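Local coordinates for PhiH1 repressor-like protein (Haloarcula marismortui ATCC 43049, PDB 3B73) that is of unknown function but, as a winged helix-turn-helix homologue of a phage repressor, probably binds DNA and regulates transcription, at residues B[16-21]-B[31-36]; B[39-42]-B[48-51]. All coordinates share one frame; numbering follows the deposited sequence.

Interaction 1: B[16-21]-B[31-36]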
loop_
_atom_site.group_PDB
_atom_site.type_symbol
_atom_site.label_atom_id
_atom_site.label_comp_id
_atom_site.label_asym_id
_atom_site.label_seq_id
_atom_site.Cartn_x
_atom_site.Cartn_y
_atom_site.Cartn_z
ATOM N N ASP B 16 0.903 -5.056 -0.504
ATOM C CA ASP B 16 -0.394 -4.884 0.152
ATOM C C ASP B 16 -1.448 -5.524 -0.729
ATOM O O ASP B 16 -2.342 -6.226 -0.239
ATOM C CB ASP B 16 -0.739 -3.397 0.383
ATOM C CG ASP B 16 -0.223 -2.863 1.726
ATOM O OD1 ASP B 16 0.632 -3.507 2.364
ATOM O OD2 ASP B 16 -0.651 -1.773 2.138
ATOM N N ARG B 17 -1.319 -5.306 -2.034
ATOM C CA ARG B 17 -2.258 -5.885 -2.990
ATOM C C ARG B 17 -2.225 -7.393 -2.920
ATOM O O ARG B 17 -3.264 -8.042 -2.795
ATOM C CB ARG B 17 -1.963 -5.431 -4.419
ATOM C CG ARG B 17 -2.102 -3.946 -4.617
ATOM C CD ARG B 17 -3.475 -3.440 -4.197
ATOM N NE ARG B 17 -3.344 -2.017 -4.004
ATOM C CZ ARG B 17 -3.339 -1.421 -2.822
ATOM N NH1 ARG B 17 -3.551 -2.107 -1.713
ATOM N NH2 ARG B 17 -3.150 -0.121 -2.764
ATOM N N ILE B 18 -1.029 -7.966 -2.971
ATOM C CA ILE B 18 -0.939 -9.412 -2.888
ATOM C C ILE B 18 -1.533 -9.903 -1.578
ATOM O O ILE B 18 -2.300 -10.854 -1.576
ATOM C CB ILE B 18 0.494 -9.887 -3.015
ATOM C CG1 ILE B 18 1.003 -9.579 -4.426
ATOM C CG2 ILE B 18 0.582 -11.362 -2.657
ATOM C CD1 ILE B 18 2.466 -9.602 -4.528
ATOM N N LEU B 19 -1.188 -9.265 -0.461
ATOM C CA LEU B 19 -1.746 -9.718 0.814
ATOM C C LEU B 19 -3.276 -9.652 0.816
ATOM O O LEU B 19 -3.940 -10.571 1.280
ATOM C CB LEU B 19 -1.175 -8.933 1.995
ATOM C CG LEU B 19 0.233 -9.341 2.400
ATOM C CD1 LEU B 19 0.796 -8.308 3.337
ATOM C CD2 LEU B 19 0.251 -10.753 3.037
ATOM N N GLU B 20 -3.822 -8.568 0.274
ATOM C CA GLU B 20 -5.269 -8.345 0.230
ATOM C C GLU B 20 -5.961 -9.407 -0.625
ATOM O O GLU B 20 -7.034 -9.901 -0.282
ATOM C CB GLU B 20 -5.585 -6.936 -0.300
ATOM C CG GLU B 20 -5.210 -5.836 0.702
ATOM C CD GLU B 20 -5.085 -4.449 0.079
ATOM O OE1 GLU B 20 -4.880 -3.495 0.855
ATOM O OE2 GLU B 20 -5.186 -4.298 -1.166
ATOM N N ILE B 21 -5.326 -9.776 -1.725
ATOM C CA ILE B 21 -5.909 -10.756 -2.620
ATOM C C ILE B 21 -5.884 -12.134 -1.987
ATOM O O ILE B 21 -6.870 -12.868 -2.027
ATOM C CB ILE B 21 -5.202 -10.774 -3.986
ATOM C CG1 ILE B 21 -5.679 -9.583 -4.826
ATOM C CG2 ILE B 21 -5.492 -12.077 -4.714
ATOM C CD1 ILE B 21 -4.713 -9.200 -5.968
ATOM N N LYS B 31 0.943 -17.212 -11.160
ATOM C CA LYS B 31 0.144 -17.125 -12.382
ATOM C C LYS B 31 -1.223 -16.489 -12.112
ATOM O O LYS B 31 -1.613 -15.541 -12.788
ATOM C CB LYS B 31 -0.001 -18.497 -13.068
ATOM C CG LYS B 31 -0.471 -18.426 -14.532
ATOM C CD LYS B 31 -0.378 -19.788 -15.236
ATOM C CE LYS B 31 1.053 -20.341 -15.237
ATOM N NZ LYS B 31 1.133 -21.781 -15.649
ATOM N N GLU B 32 -1.956 -16.985 -11.121
ATOM C CA GLU B 32 -3.280 -16.417 -10.875
ATOM C C GLU B 32 -3.264 -14.982 -10.282
ATOM O O GLU B 32 -4.193 -14.202 -10.504
ATOM C CB GLU B 32 -4.163 -17.390 -10.072
ATOM C CG GLU B 32 -3.773 -17.591 -8.624
ATOM C CD GLU B 32 -4.254 -16.456 -7.733
ATOM O OE1 GLU B 32 -5.128 -15.667 -8.173
ATOM O OE2 GLU B 32 -3.755 -16.357 -6.591
ATOM N N LEU B 33 -2.213 -14.625 -9.545
ATOM C CA LEU B 33 -2.110 -13.262 -9.021
ATOM C C LEU B 33 -1.835 -12.286 -10.153
ATOM O O LEU B 33 -2.420 -11.193 -10.207
ATOM C CB LEU B 33 -1.015 -13.169 -7.962
ATOM C CG LEU B 33 -1.447 -13.657 -6.579
ATOM C CD1 LEU B 33 -0.222 -13.875 -5.710
ATOM C CD2 LEU B 33 -2.426 -12.658 -5.937
ATOM N N GLU B 34 -0.928 -12.700 -11.040
ATOM C CA GLU B 34 -0.587 -11.981 -12.271
ATOM C C GLU B 34 -1.836 -11.571 -13.068
ATOM O O GLU B 34 -1.932 -10.461 -13.608
ATOM C CB GLU B 34 0.326 -12.876 -13.128
ATOM C CG GLU B 34 0.545 -12.388 -14.533
ATOM C CD GLU B 34 1.093 -10.991 -14.544
ATOM O OE1 GLU B 34 1.885 -10.677 -13.631
ATOM O OE2 GLU B 34 0.726 -10.208 -15.445
ATOM N N ASP B 35 -2.810 -12.468 -13.115
ATOM C CA ASP B 35 -3.991 -12.260 -13.945
ATOM C C ASP B 35 -5.014 -11.292 -13.353
ATOM O O ASP B 35 -5.975 -10.932 -14.023
ATOM C CB ASP B 35 -4.651 -13.604 -14.272
ATOM C CG ASP B 35 -3.756 -14.499 -15.113
ATOM O OD1 ASP B 35 -2.993 -13.954 -15.942
ATOM O OD2 ASP B 35 -3.808 -15.739 -14.944
ATOM N N ARG B 36 -4.815 -10.877 -12.104
ATOM C CA ARG B 36 -5.695 -9.893 -11.477
ATOM C C ARG B 36 -5.504 -8.492 -12.081
ATOM O O ARG B 36 -4.389 -8.119 -12.462
ATOM C CB ARG B 36 -5.420 -9.854 -9.981
ATOM C CG ARG B 36 -5.932 -11.056 -9.247
ATOM C CD ARG B 36 -7.432 -10.962 -9.171
ATOM N NE ARG B 36 -7.907 -11.311 -7.837
ATOM C CZ ARG B 36 -8.702 -10.539 -7.101
ATOM N NH1 ARG B 36 -9.087 -10.929 -5.890
ATOM N NH2 ARG B 36 -9.130 -9.384 -7.584
#
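I21 and L33 pack against each other where helix 13-25 meets helix 30-34, the first two helices of the winged helix-turn-helix core. Their side chains run past one another in opposite directions, and branch meets branch: I21 CG2 lies 3.4 Å from L33 CD2, tighter than an ordinary methyl contact. The other methyl of the leucine turns to I18, whose side chain crosses it at about a right angle, with I18 CG2 4.0 Å from L33 CD1. Both isoleucines hold CG2 anti to the backbone N, which sends that methyl to the leucine and leaves CG1 of I21 for R36. The arginine, bent at chi2 and chi3, folds back antiparallel to I21 and lays one guanidinium face over it, while E24 and E38 take its NH1 and NH2 in salt bridges. Cutting I21 back to an alanine is likely to open a gap beside L33 and leave the guanidinium held mainly by its acidic partners. I39 of the same chain and M4 of the second subunit also pack on I21, and V46 of helix 43-55 touches L33. Near the guanidinium rim, I21 CG1 sits 3.8 Å from R36 NH1, while I21 CD1 meets R36 CG at 4.0 Å.

Interaction 2: B[39-42]-B[48-51]. With SO4 (sulfate ion), chain D.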
loop_
_atom_site.group_PDB
_atom_site.type_symbol
_atom_site.label_atom_id
_atom_site.label_comp_id
_atom_site.label_asym_id
_atom_site.label_seq_id
_atom_site.Cartn_x
_atom_site.Cartn_y
_atom_site.Cartn_z
ATOM N N ILE B 39 -3.092 -6.255 -10.048
ATOM C CA ILE B 39 -1.659 -6.518 -10.032
ATOM C C ILE B 39 -1.049 -6.012 -11.332
ATOM O O ILE B 39 -1.389 -6.501 -12.404
ATOM C CB ILE B 39 -1.365 -8.009 -9.843
ATOM C CG1 ILE B 39 -1.991 -8.525 -8.533
ATOM C CG2 ILE B 39 0.149 -8.277 -9.888
ATOM C CD1 ILE B 39 -1.644 -7.710 -7.284
ATOM N N ARG B 40 -0.174 -5.015 -11.241
ATOM C CA ARG B 40 0.442 -4.428 -12.436
ATOM C C ARG B 40 1.947 -4.718 -12.495
ATOM O O ARG B 40 2.721 -3.939 -13.047
ATOM C CB ARG B 40 0.204 -2.916 -12.454
ATOM C CG ARG B 40 -1.217 -2.493 -12.045
ATOM C CD ARG B 40 -2.230 -2.854 -13.115
ATOM N NE ARG B 40 -1.833 -2.278 -14.391
ATOM C CZ ARG B 40 -2.250 -2.700 -15.581
ATOM N NH1 ARG B 40 -3.093 -3.722 -15.675
ATOM N NH2 ARG B 40 -1.819 -2.101 -16.681
ATOM N N ILE B 41 2.369 -5.816 -11.881
ATOM C CA ILE B 41 3.744 -6.270 -12.028
ATOM C C ILE B 41 3.724 -7.657 -12.660
ATOM O O ILE B 41 2.665 -8.306 -12.710
ATOM C CB ILE B 41 4.525 -6.287 -10.692
ATOM C CG1 ILE B 41 3.775 -7.093 -9.632
ATOM C CG2 ILE B 41 4.744 -4.855 -10.184
ATOM C CD1 ILE B 41 4.580 -7.364 -8.364
ATOM N N SER B 42 4.884 -8.099 -13.149
ATOM C CA SER B 42 5.018 -9.365 -13.885
ATOM C C SER B 42 4.958 -10.596 -12.984
ATOM O O SER B 42 5.163 -10.521 -11.756
ATOM C CB SER B 42 6.338 -9.392 -14.669
ATOM O OG SER B 42 7.452 -9.534 -13.787
ATOM N N ARG B 48 8.785 -12.952 -6.813
ATOM C CA ARG B 48 9.744 -12.277 -5.940
ATOM C C ARG B 48 9.080 -11.708 -4.683
ATOM O O ARG B 48 9.568 -11.925 -3.576
ATOM C CB ARG B 48 10.477 -11.173 -6.705
ATOM C CG ARG B 48 11.799 -11.638 -7.280
ATOM C CD ARG B 48 12.462 -10.571 -8.148
ATOM N NE ARG B 48 12.120 -10.724 -9.561
ATOM C CZ ARG B 48 11.578 -9.767 -10.305
ATOM N NH1 ARG B 48 11.327 -8.580 -9.766
ATOM N NH2 ARG B 48 11.298 -9.992 -11.588
ATOM N N ARG B 49 7.964 -11.003 -4.856
ATOM C CA ARG B 49 7.229 -10.455 -3.721
ATOM C C ARG B 49 6.670 -11.558 -2.834
ATOM O O ARG B 49 6.702 -11.453 -1.598
ATOM C CB ARG B 49 6.103 -9.526 -4.183
ATOM C CG ARG B 49 6.588 -8.320 -4.959
ATOM C CD ARG B 49 7.907 -7.776 -4.446
ATOM N NE ARG B 49 7.877 -7.323 -3.052
ATOM C CZ ARG B 49 8.926 -6.774 -2.448
ATOM N NH1 ARG B 49 10.056 -6.627 -3.123
ATOM N NH2 ARG B 49 8.866 -6.377 -1.180
ATOM N N LEU B 50 6.165 -12.628 -3.446
ATOM C CA LEU B 50 5.692 -13.767 -2.640
ATOM C C LEU B 50 6.814 -14.309 -1.741
ATOM O O LEU B 50 6.619 -14.546 -0.532
ATOM C CB LEU B 50 5.119 -14.884 -3.527
ATOM C CG LEU B 50 3.773 -14.563 -4.192
ATOM C CD1 LEU B 50 3.457 -15.602 -5.255
ATOM C CD2 LEU B 50 2.629 -14.455 -3.149
ATOM N N LYS B 51 7.988 -14.512 -2.338
ATOM C CA LYS B 51 9.134 -15.039 -1.600
ATOM C C LYS B 51 9.460 -14.085 -0.454
ATOM O O LYS B 51 9.751 -14.519 0.670
ATOM C CB LYS B 51 10.340 -15.232 -2.531
ATOM C CG LYS B 51 11.295 -16.359 -2.130
ATOM C CD LYS B 51 12.392 -15.860 -1.198
ATOM C CE LYS B 51 13.447 -16.931 -0.924
ATOM N NZ LYS B 51 14.558 -16.394 -0.072
HETATM S S SO4 D . 7.169 -5.302 -13.774
HETATM O O1 SO4 D . 7.225 -4.217 -12.796
HETATM O O2 SO4 D . 8.414 -5.334 -14.556
HETATM O O3 SO4 D . 7.025 -6.570 -13.056
HETATM O O4 SO4 D . 6.012 -5.066 -14.647
#
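With chi1 at 54°, I41 sets CG1 between its backbone N and carbonyl carbon, and a nearly straight chi2 (170°) then extends CD1 to helix 43-55, where it lies 4.1 Å from R49 CG. The two side chains cross at about a right angle, the isoleucine touching the aliphatic stem of the arginine; the bent chain carries the guanidinium on to D15, in a salt bridge, and to the backbone oxygen of W10. W14 and V46 also pack on I41. The next residue, S42, is the N-cap of helix 43-55. Its backbone N-H points almost straight at the sulfate, S42 N to sulfate O3 measuring 2.6 Å at an angle of 170°. S42 OG stands 3.1 Å from the same O3, but it also hydrogen-bonds with the hydroxyls of S44 and S45, so that bond is not settled. I41 flanks the ion with apolar atoms, CG2 being 3.7 Å from sulfate O1. Held by the S42 N-H and the S45 hydroxyl at a helix start, the anion is probably stabilised by the helix dipole. The sulfate, probably from the crystallisation liquor, indicates that this site can hold a tetrahedral anion; a DNA phosphate there is only a possibility.

How the interactions relate
Interaction 1 closes before interaction 2 opens along the chain, and their centres lie about 8 Å apart on the same side of the molecule. The first joins helix 13-25 to helix 30-34; the second ties the loop after helix 30-34 to helix 43-55, in the position of the recognition helix of a helix-turn-helix. They touch directly: L33 O is 3.2 Å from I39 CG1, and I18 CD1 is 3.7 Å from R49 CB. Thus I18 faces both following helices, and the buried packing of interaction 1 continues into the surface contact of interaction 2, consistent with a three-helix core that fixes how helix 43-55 is presented.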